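Local atomic coordinates of dual specificity protein phosphatase 12 (Homo sapiens, PDB entry 4KI9), a protein that removes phosphate from phosphotyrosine as well as from phosphoserine and phosphothreonine residues of proteins, acting as a dual specificity phosphatase. Residues D63-L68 and K137-M142. The protein carries 2 engineered substitutions. Numbering follows the deposited sequence.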
loop_
_atom_site.group_PDB
_atom_site.type_symbol
_atom_site.label_atom_id
_atom_site.label_comp_id
_atom_site.label_asym_id
_atom_site.label_seq_id
_atom_site.Cartn_x
_atom_site.Cartn_y
_atom_site.Cartn_z
ATOM N N ASP A 63 10.383 5.011 -6.007
ATOM C CA ASP A 63 9.410 4.554 -6.987
ATOM C C ASP A 63 8.531 3.463 -6.390
ATOM O O ASP A 63 8.885 2.281 -6.423
ATOM C CB ASP A 63 10.116 4.040 -8.247
ATOM C CG ASP A 63 9.144 3.500 -9.288
ATOM O OD1 ASP A 63 7.921 3.694 -9.146
ATOM O OD2 ASP A 63 9.603 2.893 -10.278
ATOM N N LEU A 64 7.387 3.863 -5.840
ATOM C CA LEU A 64 6.372 2.913 -5.408
ATOM C C LEU A 64 5.477 2.520 -6.575
ATOM O O LEU A 64 4.957 1.392 -6.633
ATOM C CB LEU A 64 5.503 3.522 -4.312
ATOM C CG LEU A 64 5.801 3.238 -2.843
ATOM C CD1 LEU A 64 4.559 3.559 -2.055
ATOM C CD2 LEU A 64 6.222 1.797 -2.616
ATOM N N LEU A 65 5.285 3.460 -7.495
ATOM C CA LEU A 65 4.364 3.280 -8.630
ATOM C C LEU A 65 4.548 1.948 -9.356
ATOM O O LEU A 65 3.572 1.267 -9.663
ATOM C CB LEU A 65 4.505 4.444 -9.626
ATOM C CG LEU A 65 3.660 4.379 -10.907
ATOM C CD1 LEU A 65 2.172 4.242 -10.579
ATOM C CD2 LEU A 65 3.876 5.650 -11.741
ATOM N N SER A 66 5.801 1.581 -9.617
ATOM C CA SER A 66 6.122 0.382 -10.378
ATOM C C SER A 66 5.715 -0.901 -9.650
ATOM O O SER A 66 5.529 -1.934 -10.281
ATOM C CB SER A 66 7.622 0.352 -10.707
ATOM O OG SER A 66 7.967 1.438 -11.567
ATOM N N HIS A 67 5.563 -0.818 -8.327
ATOM C CA HIS A 67 5.193 -1.979 -7.499
ATOM C C HIS A 67 3.711 -2.078 -7.131
ATOM O O HIS A 67 3.296 -3.040 -6.472
ATOM C CB HIS A 67 6.019 -1.980 -6.208
ATOM C CG HIS A 67 7.488 -1.976 -6.449
ATOM N ND1 HIS A 67 8.210 -0.813 -6.608
ATOM C CD2 HIS A 67 8.367 -2.990 -6.622
ATOM C CE1 HIS A 67 9.477 -1.112 -6.827
ATOM N NE2 HIS A 67 9.600 -2.426 -6.842
ATOM N N LEU A 68 2.911 -1.098 -7.550
ATOM C CA LEU A 68 1.532 -1.003 -7.087
ATOM C C LEU A 68 0.629 -2.147 -7.546
ATOM O O LEU A 68 -0.186 -2.622 -6.770
ATOM C CB LEU A 68 0.892 0.355 -7.459
ATOM C CG LEU A 68 1.460 1.596 -6.765
ATOM C CD1 LEU A 68 0.758 2.894 -7.265
ATOM C CD2 LEU A 68 1.383 1.449 -5.239
ATOM N N LYS A 137 -1.563 9.680 -8.650
ATOM C CA LYS A 137 -2.258 10.414 -9.704
ATOM C C LYS A 137 -1.920 9.814 -11.063
ATOM O O LYS A 137 -2.797 9.653 -11.912
ATOM C CB LYS A 137 -1.920 11.918 -9.637
ATOM C CG LYS A 137 -2.578 12.572 -8.436
ATOM C CD LYS A 137 -2.280 14.064 -8.336
ATOM C CE LYS A 137 -2.910 14.626 -7.077
ATOM N NZ LYS A 137 -2.265 15.889 -6.637
ATOM N N LEU A 138 -0.653 9.437 -11.248
ATOM C CA LEU A 138 -0.237 8.767 -12.476
ATOM C C LEU A 138 -0.927 7.416 -12.627
ATOM O O LEU A 138 -1.356 7.056 -13.714
ATOM C CB LEU A 138 1.274 8.563 -12.501
ATOM C CG LEU A 138 2.113 9.845 -12.430
ATOM C CD1 LEU A 138 3.540 9.515 -12.738
ATOM C CD2 LEU A 138 1.593 10.920 -13.383
ATOM N N TYR A 139 -1.002 6.669 -11.528
ATOM C CA TYR A 139 -1.714 5.391 -11.470
ATOM C C TYR A 139 -3.161 5.528 -11.962
ATOM O O TYR A 139 -3.603 4.755 -12.800
ATOM C CB TYR A 139 -1.691 4.878 -10.030
ATOM C CG TYR A 139 -2.004 3.400 -9.812
ATOM C CD1 TYR A 139 -1.322 2.404 -10.510
ATOM C CD2 TYR A 139 -2.925 3.013 -8.843
ATOM C CE1 TYR A 139 -1.576 1.052 -10.271
ATOM C CE2 TYR A 139 -3.194 1.663 -8.598
ATOM C CZ TYR A 139 -2.507 0.695 -9.305
ATOM O OH TYR A 139 -2.760 -0.635 -9.063
ATOM N N GLN A 140 -3.890 6.512 -11.441
ATOM C CA GLN A 140 -5.243 6.814 -11.914
ATOM C C GLN A 140 -5.237 7.183 -13.407
ATOM O O GLN A 140 -6.003 6.631 -14.207
ATOM C CB GLN A 140 -5.849 7.962 -11.094
ATOM C CG GLN A 140 -7.227 8.442 -11.576
ATOM C CD GLN A 140 -7.759 9.604 -10.750
ATOM O OE1 GLN A 140 -7.329 9.819 -9.615
ATOM N NE2 GLN A 140 -8.698 10.360 -11.320
ATOM N N ALA A 141 -4.361 8.109 -13.778
ATOM C CA ALA A 141 -4.280 8.556 -15.167
ATOM C C ALA A 141 -4.007 7.398 -16.131
ATOM O O ALA A 141 -4.422 7.442 -17.283
ATOM C CB ALA A 141 -3.219 9.651 -15.322
ATOM N N MET A 142 -3.317 6.361 -15.657
ATOM C CA MET A 142 -3.068 5.164 -16.471
ATOM C C MET A 142 -4.233 4.157 -16.454
ATOM O O MET A 142 -4.179 3.114 -17.102
ATOM C CB MET A 142 -1.765 4.475 -16.036
ATOM C CG MET A 142 -0.477 5.232 -16.410
ATOM S SD MET A 142 1.043 4.310 -15.989
ATOM C CE MET A 142 0.989 4.408 -14.204
#
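Leu68 lies over one face of the Tyr139 ring: its CD1 methyl is 3.9 Å from the ring centroid and 15° off the normal, a CH-pi contact by both measures. The methyl sits nearest Tyr139 CG, while Leu68 CB covers the outer part of the same ring, 3.8 Å from Tyr139 CE1, so the leucine runs along the ring's length. Tyr139 CG stands anti to its backbone N (chi1 -163°), which places one ring face against Leu68; the hydroxyl at its far end hydrogen-bonds Asp69 OD2, in the first turn of helix 68-80. Leu65 CD1 approaches the same ring obliquely, 3.9 Å from Tyr139 CD1. In the dual specificity phosphatase catalytic domain, this apolar contact joins the turn that leads into helix 68-80 to the C-terminal end of helix 130-141; helix 95-108 borders it through Ile99 and Ala102 against Leu68. An alanine in place of Tyr139 would probably leave Leu68 CD1 without its aromatic face, open a gap beside Leu65 and deprive Asp69 of its hydroxyl partner. Leu65 CD2 packs 4.0 Å from Leu138 CB, the two side chains crossing at about a right angle, and Leu65 CD1 meets Met142 CE tip to tip at 3.8 Å, the Met142 methyl touching both branches of the leucine. The bend of Met142 at chi3 (-70°) turns CE back toward this leucine. Within 63-68, Asp63 OD1 accepts from Ser66 N at 3.0 Å, an Asx motif that ties down the turn, and Asp63 OD2 forms a salt bridge with Arg157 NH1 of helix 151-160.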